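Local coordinates for protein delta (Bacillus subtilis, PDB 3ZH9) that probably serves as the wrench subunit of the clamp-loader complex, opening the beta sliding clamp so that it can be loaded onto primed DNA, at residues W6-K10 against K11-H15; A171-L174 against V175-V178; I307-Q310 against L311-M314. All coordinates share one frame; numbering follows the deposited sequence.

Contact 1 (W6-K10 against K11-H15)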
ATOM      1  N   TRP A   6      -1.229  -6.535 -16.368  1.00 35.34           N
ATOM      2  CA  TRP A   6      -1.266  -7.937 -15.938  1.00 31.96           C
ATOM      3  C   TRP A   6      -1.838  -8.842 -17.014  1.00 37.00           C
ATOM      4  O   TRP A   6      -1.292  -9.904 -17.296  1.00 40.29           O
ATOM      5  CB  TRP A   6      -2.034  -8.117 -14.621  1.00 30.27           C
ATOM      6  CG  TRP A   6      -1.375  -7.445 -13.436  1.00 33.08           C
ATOM      7  CD1 TRP A   6      -0.223  -6.701 -13.443  1.00 34.09           C
ATOM      8  CD2 TRP A   6      -1.839  -7.451 -12.078  1.00 33.01           C
ATOM      9  NE1 TRP A   6       0.055  -6.243 -12.176  1.00 38.29           N
ATOM     10  CE2 TRP A   6      -0.925  -6.689 -11.321  1.00 36.82           C
ATOM     11  CE3 TRP A   6      -2.938  -8.028 -11.432  1.00 37.31           C
ATOM     12  CZ2 TRP A   6      -1.073  -6.499  -9.946  1.00 32.60           C
ATOM     13  CZ3 TRP A   6      -3.082  -7.834 -10.062  1.00 40.40           C
ATOM     14  CH2 TRP A   6      -2.158  -7.077  -9.338  1.00 42.62           C
ATOM     15  N   LYS A   7      -2.932  -8.406 -17.624  1.00 35.13           N
ATOM     16  CA  LYS A   7      -3.558  -9.148 -18.710  1.00 40.27           C
ATOM     17  C   LYS A   7      -2.640  -9.256 -19.936  1.00 36.74           C
ATOM     18  O   LYS A   7      -2.555 -10.313 -20.559  1.00 35.98           O
ATOM     19  CB  LYS A   7      -4.875  -8.475 -19.089  1.00 44.35           C
ATOM     20  CG  LYS A   7      -5.759  -9.251 -20.040  1.00 50.59           C
ATOM     21  CD  LYS A   7      -7.041  -8.463 -20.294  1.00 59.54           C
ATOM     22  CE  LYS A   7      -8.029  -9.231 -21.158  1.00 71.96           C
ATOM     23  NZ  LYS A   7      -8.577 -10.428 -20.459  1.00 82.18           N
ATOM     24  N   SER A   8      -1.956  -8.166 -20.271  1.00 35.99           N
ATOM     25  CA  SER A   8      -0.995  -8.164 -21.385  1.00 37.32           C
ATOM     26  C   SER A   8       0.106  -9.211 -21.190  1.00 33.33           C
ATOM     27  O   SER A   8       0.415  -9.981 -22.098  1.00 39.82           O
ATOM     28  CB  SER A   8      -0.329  -6.791 -21.532  1.00 32.56           C
ATOM     29  OG  SER A   8      -1.226  -5.873 -22.093  1.00 43.96           O
ATOM     30  N   LEU A   9       0.695  -9.226 -19.997  1.00 31.60           N
ATOM     31  CA  LEU A   9       1.780 -10.147 -19.698  1.00 34.15           C
ATOM     32  C   LEU A   9       1.325 -11.582 -19.905  1.00 41.79           C
ATOM     33  O   LEU A   9       2.077 -12.405 -20.426  1.00 36.13           O
ATOM     34  CB  LEU A   9       2.279  -9.958 -18.265  1.00 32.42           C
ATOM     35  CG  LEU A   9       2.991  -8.636 -17.992  1.00 32.10           C
ATOM     36  CD1 LEU A   9       3.394  -8.544 -16.534  1.00 33.37           C
ATOM     37  CD2 LEU A   9       4.222  -8.527 -18.904  1.00 30.43           C
ATOM     38  N   LYS A  10       0.086 -11.866 -19.505  1.00 39.73           N
ATOM     39  CA  LYS A  10      -0.479 -13.196 -19.650  1.00 40.84           C
ATOM     40  C   LYS A  10      -0.761 -13.570 -21.102  1.00 43.92           C
ATOM     41  O   LYS A  10      -0.851 -14.748 -21.424  1.00 51.15           O
ATOM     42  CB  LYS A  10      -1.753 -13.338 -18.807  1.00 49.64           C
ATOM     43  CG  LYS A  10      -1.502 -13.513 -17.308  1.00 62.14           C
ATOM     44  CD  LYS A  10      -2.811 -13.700 -16.531  1.00 69.56           C
ATOM     45  CE  LYS A  10      -2.550 -14.229 -15.121  1.00 78.39           C
ATOM     46  NZ  LYS A  10      -3.799 -14.391 -14.313  1.00 84.94           N
ATOM     47  N   LYS A  11      -0.914 -12.581 -21.978  1.00 41.69           N
ATOM     48  CA  LYS A  11      -1.123 -12.866 -23.402  1.00 36.84           C
ATOM     49  C   LYS A  11       0.201 -13.012 -24.144  1.00 34.41           C
ATOM     50  O   LYS A  11       0.232 -13.255 -25.350  1.00 42.27           O
ATOM     51  CB  LYS A  11      -1.988 -11.792 -24.071  1.00 39.31           C
ATOM     52  CG  LYS A  11      -3.453 -11.849 -23.639  1.00 45.81           C
ATOM     53  CD  LYS A  11      -4.311 -10.819 -24.344  1.00 55.60           C
ATOM     54  CE  LYS A  11      -4.422 -11.093 -25.840  1.00 65.49           C
ATOM     55  NZ  LYS A  11      -5.172 -12.345 -26.145  1.00 72.73           N
ATOM     56  N   GLY A  12       1.298 -12.883 -23.421  1.00 33.51           N
ATOM     57  CA  GLY A  12       2.593 -12.970 -24.058  1.00 37.03           C
ATOM     58  C   GLY A  12       3.013 -11.635 -24.632  1.00 40.14           C
ATOM     59  O   GLY A  12       3.955 -11.561 -25.404  1.00 39.49           O
ATOM     60  N   GLU A  13       2.329 -10.567 -24.236  1.00 33.39           N
ATOM     61  CA  GLU A  13       2.698  -9.241 -24.704  1.00 33.43           C
ATOM     62  C   GLU A  13       3.618  -8.573 -23.694  1.00 37.38           C
ATOM     63  O   GLU A  13       3.171  -8.038 -22.667  1.00 36.88           O
ATOM     64  CB  GLU A  13       1.446  -8.404 -24.967  1.00 32.03           C
ATOM     65  CG  GLU A  13       0.532  -9.041 -26.005  1.00 34.13           C
ATOM     66  CD  GLU A  13      -0.860  -8.414 -26.052  1.00 38.17           C
ATOM     67  OE1 GLU A  13      -1.094  -7.369 -25.411  1.00 35.86           O
ATOM     68  OE2 GLU A  13      -1.726  -8.975 -26.743  1.00 39.72           O
ATOM     69  N   VAL A  14       4.917  -8.642 -23.968  1.00 30.83           N
ATOM     70  CA  VAL A  14       5.906  -8.051 -23.078  1.00 32.83           C
ATOM     71  C   VAL A  14       6.696  -7.044 -23.883  1.00 36.89           C
ATOM     72  O   VAL A  14       7.280  -7.394 -24.900  1.00 32.99           O
ATOM     73  CB  VAL A  14       6.860  -9.108 -22.468  1.00 41.07           C
ATOM     74  CG1 VAL A  14       7.643  -8.498 -21.289  1.00 35.53           C
ATOM     75  CG2 VAL A  14       6.070 -10.317 -22.008  1.00 41.42           C
ATOM     76  N   HIS A  15       6.685  -5.790 -23.441  1.00 34.39           N
ATOM     77  CA  HIS A  15       7.293  -4.722 -24.210  1.00 34.38           C
ATOM     78  C   HIS A  15       8.706  -4.396 -23.719  1.00 30.47           C
ATOM     79  O   HIS A  15       9.086  -4.783 -22.630  1.00 31.65           O
ATOM     80  CB  HIS A  15       6.350  -3.512 -24.226  1.00 31.86           C
ATOM     81  CG  HIS A  15       4.954  -3.878 -24.653  1.00 51.69           C
ATOM     82  ND1 HIS A  15       4.667  -4.377 -25.910  1.00 51.05           N
ATOM     83  CD2 HIS A  15       3.780  -3.875 -23.973  1.00 48.85           C
ATOM     84  CE1 HIS A  15       3.373  -4.636 -25.995  1.00 55.21           C
ATOM     85  NE2 HIS A  15       2.813  -4.344 -24.832  1.00 54.79           N
TER

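Contact 2 (A171-L174 against V175-V178)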
ATOM      1  N   ALA A 171     -17.848  -6.914  -2.091  1.00 29.56           N
ATOM      2  CA  ALA A 171     -16.580  -6.222  -2.272  1.00 29.25           C
ATOM      3  C   ALA A 171     -16.379  -5.094  -1.261  1.00 33.53           C
ATOM      4  O   ALA A 171     -15.293  -4.922  -0.708  1.00 31.75           O
ATOM      5  CB  ALA A 171     -16.487  -5.664  -3.706  1.00 27.60           C
ATOM      6  N   GLU A 172     -17.426  -4.312  -1.040  1.00 28.52           N
ATOM      7  CA  GLU A 172     -17.369  -3.233  -0.074  1.00 31.35           C
ATOM      8  C   GLU A 172     -17.125  -3.786   1.318  1.00 33.09           C
ATOM      9  O   GLU A 172     -16.403  -3.198   2.115  1.00 36.53           O
ATOM     10  CB  GLU A 172     -18.674  -2.430  -0.096  1.00 38.92           C
ATOM     11  CG  GLU A 172     -18.764  -1.480  -1.287  1.00 51.53           C
ATOM     12  CD  GLU A 172     -20.123  -0.815  -1.419  1.00 60.98           C
ATOM     13  OE1 GLU A 172     -21.107  -1.369  -0.884  1.00 60.50           O
ATOM     14  OE2 GLU A 172     -20.199   0.260  -2.062  1.00 63.56           O
ATOM     15  N   HIS A 173     -17.749  -4.911   1.617  1.00 29.63           N
ATOM     16  CA  HIS A 173     -17.571  -5.506   2.933  1.00 31.98           C
ATOM     17  C   HIS A 173     -16.144  -6.019   3.122  1.00 32.03           C
ATOM     18  O   HIS A 173     -15.548  -5.867   4.187  1.00 33.77           O
ATOM     19  CB  HIS A 173     -18.562  -6.633   3.167  1.00 31.14           C
ATOM     20  CG  HIS A 173     -18.663  -7.025   4.606  1.00 32.63           C
ATOM     21  ND1 HIS A 173     -18.316  -8.276   5.064  1.00 32.83           N
ATOM     22  CD2 HIS A 173     -19.027  -6.309   5.695  1.00 31.28           C
ATOM     23  CE1 HIS A 173     -18.486  -8.324   6.378  1.00 30.30           C
ATOM     24  NE2 HIS A 173     -18.919  -7.145   6.782  1.00 35.59           N
ATOM     25  N   LEU A 174     -15.594  -6.608   2.071  1.00 27.84           N
ATOM     26  CA  LEU A 174     -14.225  -7.096   2.102  1.00 29.69           C
ATOM     27  C   LEU A 174     -13.267  -5.944   2.385  1.00 32.43           C
ATOM     28  O   LEU A 174     -12.399  -6.030   3.251  1.00 32.78           O
ATOM     29  CB  LEU A 174     -13.869  -7.771   0.764  1.00 21.58           C
ATOM     30  CG  LEU A 174     -12.379  -8.142   0.672  1.00 35.83           C
ATOM     31  CD1 LEU A 174     -11.980  -8.974   1.875  1.00 31.35           C
ATOM     32  CD2 LEU A 174     -12.107  -8.905  -0.597  1.00 33.56           C
ATOM     33  N   VAL A 175     -13.438  -4.862   1.641  1.00 33.82           N
ATOM     34  CA  VAL A 175     -12.617  -3.671   1.813  1.00 30.45           C
ATOM     35  C   VAL A 175     -12.709  -3.108   3.240  1.00 34.97           C
ATOM     36  O   VAL A 175     -11.713  -2.698   3.824  1.00 33.78           O
ATOM     37  CB  VAL A 175     -13.005  -2.602   0.763  1.00 34.32           C
ATOM     38  CG1 VAL A 175     -12.410  -1.209   1.106  1.00 32.55           C
ATOM     39  CG2 VAL A 175     -12.580  -3.064  -0.615  1.00 30.77           C
ATOM     40  N   LEU A 176     -13.906  -3.104   3.803  1.00 35.99           N
ATOM     41  CA  LEU A 176     -14.094  -2.704   5.197  1.00 33.14           C
ATOM     42  C   LEU A 176     -13.293  -3.591   6.168  1.00 34.38           C
ATOM     43  O   LEU A 176     -12.648  -3.096   7.096  1.00 35.28           O
ATOM     44  CB  LEU A 176     -15.584  -2.792   5.561  1.00 36.20           C
ATOM     45  CG  LEU A 176     -15.943  -2.627   7.045  1.00 46.97           C
ATOM     46  CD1 LEU A 176     -15.961  -1.160   7.420  1.00 51.33           C
ATOM     47  CD2 LEU A 176     -17.293  -3.254   7.358  1.00 52.87           C
ATOM     48  N   LEU A 177     -13.363  -4.903   5.956  1.00 29.00           N
ATOM     49  CA  LEU A 177     -12.793  -5.873   6.881  1.00 28.46           C
ATOM     50  C   LEU A 177     -11.278  -5.757   6.964  1.00 29.97           C
ATOM     51  O   LEU A 177     -10.687  -5.968   8.017  1.00 31.48           O
ATOM     52  CB  LEU A 177     -13.173  -7.303   6.468  1.00 25.43           C
ATOM     53  CG  LEU A 177     -14.615  -7.751   6.729  1.00 30.34           C
ATOM     54  CD1 LEU A 177     -14.874  -9.093   6.049  1.00 27.62           C
ATOM     55  CD2 LEU A 177     -14.922  -7.825   8.218  1.00 26.97           C
ATOM     56  N   VAL A 178     -10.640  -5.436   5.846  1.00 30.42           N
ATOM     57  CA  VAL A 178      -9.190  -5.408   5.842  1.00 33.02           C
ATOM     58  C   VAL A 178      -8.690  -3.977   5.886  1.00 37.75           C
ATOM     59  O   VAL A 178      -7.505  -3.715   5.650  1.00 38.91           O
ATOM     60  CB  VAL A 178      -8.594  -6.182   4.645  1.00 27.74           C
ATOM     61  CG1 VAL A 178      -9.065  -7.648   4.700  1.00 33.75           C
ATOM     62  CG2 VAL A 178      -8.969  -5.522   3.325  1.00 29.42           C
TER

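Contact 3 (I307-Q310 against L311-M314)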
ATOM      1  N   ILE A 307      -5.213  11.684  26.030  1.00 30.15           N
ATOM      2  CA  ILE A 307      -5.308  10.267  25.706  1.00 31.89           C
ATOM      3  C   ILE A 307      -3.930   9.749  25.313  1.00 34.30           C
ATOM      4  O   ILE A 307      -3.483   8.709  25.782  1.00 33.30           O
ATOM      5  CB  ILE A 307      -6.358   9.998  24.603  1.00 28.98           C
ATOM      6  CG1 ILE A 307      -7.771  10.149  25.194  1.00 26.30           C
ATOM      7  CG2 ILE A 307      -6.180   8.588  24.018  1.00 28.21           C
ATOM      8  CD1 ILE A 307      -8.892  10.308  24.140  1.00 24.81           C
ATOM      9  N   ILE A 308      -3.247  10.508  24.472  1.00 29.07           N
ATOM     10  CA  ILE A 308      -1.924  10.136  24.032  1.00 33.68           C
ATOM     11  C   ILE A 308      -0.948   9.974  25.217  1.00 33.98           C
ATOM     12  O   ILE A 308      -0.242   8.978  25.294  1.00 32.50           O
ATOM     13  CB  ILE A 308      -1.387  11.134  22.967  1.00 36.39           C
ATOM     14  CG1 ILE A 308      -2.098  10.884  21.636  1.00 34.71           C
ATOM     15  CG2 ILE A 308       0.131  11.006  22.810  1.00 32.52           C
ATOM     16  CD1 ILE A 308      -2.061  12.053  20.687  1.00 29.31           C
ATOM     17  N   GLU A 309      -0.923  10.938  26.135  1.00 30.24           N
ATOM     18  CA  GLU A 309      -0.034  10.846  27.285  1.00 33.80           C
ATOM     19  C   GLU A 309      -0.416   9.666  28.197  1.00 39.17           C
ATOM     20  O   GLU A 309       0.448   8.936  28.657  1.00 40.95           O
ATOM     21  CB  GLU A 309       0.010  12.172  28.061  1.00 35.13           C
ATOM     22  CG  GLU A 309       0.807  12.114  29.379  1.00 39.54           C
ATOM     23  CD  GLU A 309       2.279  11.756  29.189  1.00 48.49           C
ATOM     24  OE1 GLU A 309       2.751  11.721  28.035  1.00 49.27           O
ATOM     25  OE2 GLU A 309       2.972  11.516  30.200  1.00 53.13           O
ATOM     26  N   GLN A 310      -1.711   9.473  28.440  1.00 35.38           N
ATOM     27  CA  GLN A 310      -2.170   8.292  29.165  1.00 43.30           C
ATOM     28  C   GLN A 310      -1.606   7.014  28.548  1.00 45.11           C
ATOM     29  O   GLN A 310      -1.184   6.097  29.260  1.00 40.87           O
ATOM     30  CB  GLN A 310      -3.701   8.217  29.170  1.00 45.69           C
ATOM     31  CG  GLN A 310      -4.371   9.204  30.103  1.00 42.76           C
ATOM     32  CD  GLN A 310      -5.888   9.205  29.955  1.00 50.70           C
ATOM     33  OE1 GLN A 310      -6.425   8.664  28.997  1.00 47.55           O
ATOM     34  NE2 GLN A 310      -6.578   9.816  30.909  1.00 55.54           N
ATOM     35  N   LEU A 311      -1.595   6.945  27.221  1.00 40.04           N
ATOM     36  CA  LEU A 311      -1.080   5.747  26.565  1.00 33.21           C
ATOM     37  C   LEU A 311       0.433   5.589  26.686  1.00 35.29           C
ATOM     38  O   LEU A 311       0.921   4.472  26.772  1.00 37.53           O
ATOM     39  CB  LEU A 311      -1.525   5.659  25.106  1.00 38.73           C
ATOM     40  CG  LEU A 311      -3.019   5.371  24.913  1.00 36.58           C
ATOM     41  CD1 LEU A 311      -3.483   5.778  23.503  1.00 30.45           C
ATOM     42  CD2 LEU A 311      -3.339   3.901  25.200  1.00 33.05           C
ATOM     43  N   ALA A 312       1.174   6.696  26.697  1.00 40.14           N
ATOM     44  CA  ALA A 312       2.627   6.619  26.872  1.00 44.33           C
ATOM     45  C   ALA A 312       2.944   6.136  28.277  1.00 48.56           C
ATOM     46  O   ALA A 312       3.854   5.332  28.482  1.00 49.32           O
ATOM     47  CB  ALA A 312       3.292   7.979  26.617  1.00 37.04           C
ATOM     48  N   VAL A 313       2.189   6.633  29.250  1.00 39.53           N
ATOM     49  CA  VAL A 313       2.351   6.175  30.618  1.00 41.34           C
ATOM     50  C   VAL A 313       2.065   4.681  30.699  1.00 48.07           C
ATOM     51  O   VAL A 313       2.822   3.935  31.318  1.00 44.06           O
ATOM     52  CB  VAL A 313       1.456   6.943  31.621  1.00 46.37           C
ATOM     53  CG1 VAL A 313       1.543   6.287  33.007  1.00 49.75           C
ATOM     54  CG2 VAL A 313       1.880   8.410  31.713  1.00 40.70           C
ATOM     55  N   MET A 314       0.987   4.236  30.060  1.00 44.68           N
ATOM     56  CA  MET A 314       0.635   2.817  30.110  1.00 44.95           C
ATOM     57  C   MET A 314       1.721   1.962  29.475  1.00 50.32           C
ATOM     58  O   MET A 314       2.034   0.868  29.954  1.00 54.46           O
ATOM     59  CB  MET A 314      -0.695   2.564  29.409  1.00 41.72           C
ATOM     60  CG  MET A 314      -1.117   1.101  29.444  1.00 47.68           C
ATOM     61  SD  MET A 314      -2.614   0.858  28.472  1.00 60.63           S
ATOM     62  CE  MET A 314      -3.707   1.992  29.321  1.00 58.71           C
TER

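Contact 1 (W6-K10 against K11-H15)
Leu9 and Val14 meet where the chain turns out of helix 2-10, their side chains crossing at about a right angle, Leu9 CD2 4.0 Å from Val14 CG2. Val14 puts CG2 on this side because CG1 takes the place opposite the backbone N (chi1 -166°). Both also reach helix 25-39, Leu9 on Arg34 and Ile35, Val14 on Thr38. Between them runs a Schellman motif: Glu13 N gives a hydrogen bond of 2.9 Å to Ser8 O, and Gly12 N one of 3.1 Å to Leu9 O. Ser8 O also takes Lys11 N at 2.9 Å, and the two donors come to it from opposite faces of its carbonyl plane. On the outer side Glu13 CB lies 3.4 Å from Ser8 O, and Glu13 OE1 comes to 3.6 Å from Ser8 OG, which hydrogen-bonds to Asp4 O. Glu13 OE2 and Lys11 NZ both hold a glycerol, probably from the crystallisation liquor. Gly12 has a positive phi (85°), at which a side chain would be jammed against the preceding carbonyl O. The chemistry is that of a C-cap: the amides of Lys11, Gly12 and Glu13 satisfy the carbonyls of Ser8 and Leu9, and an apolar pair closes the protein side.

Contact 2 (A171-L174 against V175-V178)
Leu177 lays its CG over one face of the His173 ring, a CH-pi contact 4.2 Å from the ring centroid and 23° off the ring normal, displaced toward the rim. The imidazole gets there because its CG stands opposite the backbone N (chi1 -165°), which swings the ring forward along helix 168-177 to the residue one turn on. Leu177 CG is also 3.3 Å from His173 O, so this branch point is packed against both backbone and ring. Leu176 flanks the ring obliquely. An alanine at His173 would remove the ring and would probably leave Leu177 without the flat surface it packs on, opening a gap toward Val207.

Another tight spot is on the buried side. Val175 CG2 closes to 3.3 Å on Ala171 O, and Val175 N bonds to that same oxygen at 3.0 Å with a nearly straight N-H (169°). Farther on, the spacing widens: Leu174 CD1 and Val178 CG1 are 4.3 Å apart, and Val178 N reaches Leu174 O at 3.2 Å, a helical bond made as Val178 leaves helical angles. The solvent side is carried by Glu172 and Leu176, both exposed; the side chain of Glu172 makes no contact with 175-178, the loose part of the arrangement. A sulfate, probably from the crystallisation liquor, lies about 3 Å from the His173 side chain.

Around this end of the helix three others close in: 148-160 against Ala171 and Val175, 182-195 against Leu174 and Val178, and 204-210 against His173 and Leu177. Helix 168-177 itself follows strand 165-166, which pairs in parallel with strand 201-202.

Contact 3 (I307-Q310 against L311-M314)
Ile307 turns its CG2 branch opposite the backbone N while CG1 runs beside that N (chi1 -74°), which sets CG2 against Leu311. The two side chains lie side by side and point the same way, with Ile307 CG2 3.9 Å from Leu311 CD1. Leu311 CG also rests 3.5 Å from Ile307 O, the carbonyl to which Leu311 N bonds at 3.0 Å.

On another side of the helix Glu309 folds over Val313. A bend at chi2 (61°) carries the carboxylate forward along the helix, toward the next turn, so that OE2 meets the methyl Val313 CG2 at 3.6 Å and the chains cross at a slant. The same CG2 is 3.4 Å from Glu309 O, so it sits between the backbone and the acidic end of one residue. This is a van der Waals contact, with a carboxylate oxygen against a methyl.

The whole is about two turns of helix 301-319, within the C-terminal family region of the delta subunit, where the surrounding elements are all helical. Four consecutive i to i+4 backbone bonds run through it. The straightest N-H is that of Val313 N to Glu309 O, at 2.9 Å and 169°. Met314 N to Gln310 O measures 3.0 Å.

The sides of the helix differ in what they face. Ile307, Leu311 and Met314 lie on the inner side, meeting Phe259, Ile255 and Met252 of helix 248-269. From helix 325-338, Leu336 packs on Ile307, while Phe332 touches Gln310, Leu311 and Met314.

The three contacts follow one another along the chain and none touches another. Contact 1 lies at the surface, at the end of helix 2-10 and in the loop leading to strand 17-21, an inner strand of the five-stranded parallel sheet. Contact 2, its centre about 29 Å from that of contact 1, is a buried helix end in a separate helical group; the nearest atoms of the two are about 13 Å apart. Contact 3 belongs to the C-terminal helices, centred about 31 Å from contact 2 and about 52 Å from contact 1; contacts 1 and 3 lie on opposite sides of the chain's centre. Glycerol at contact 1 and sulfate at contact 2 probably both come from crystallisation.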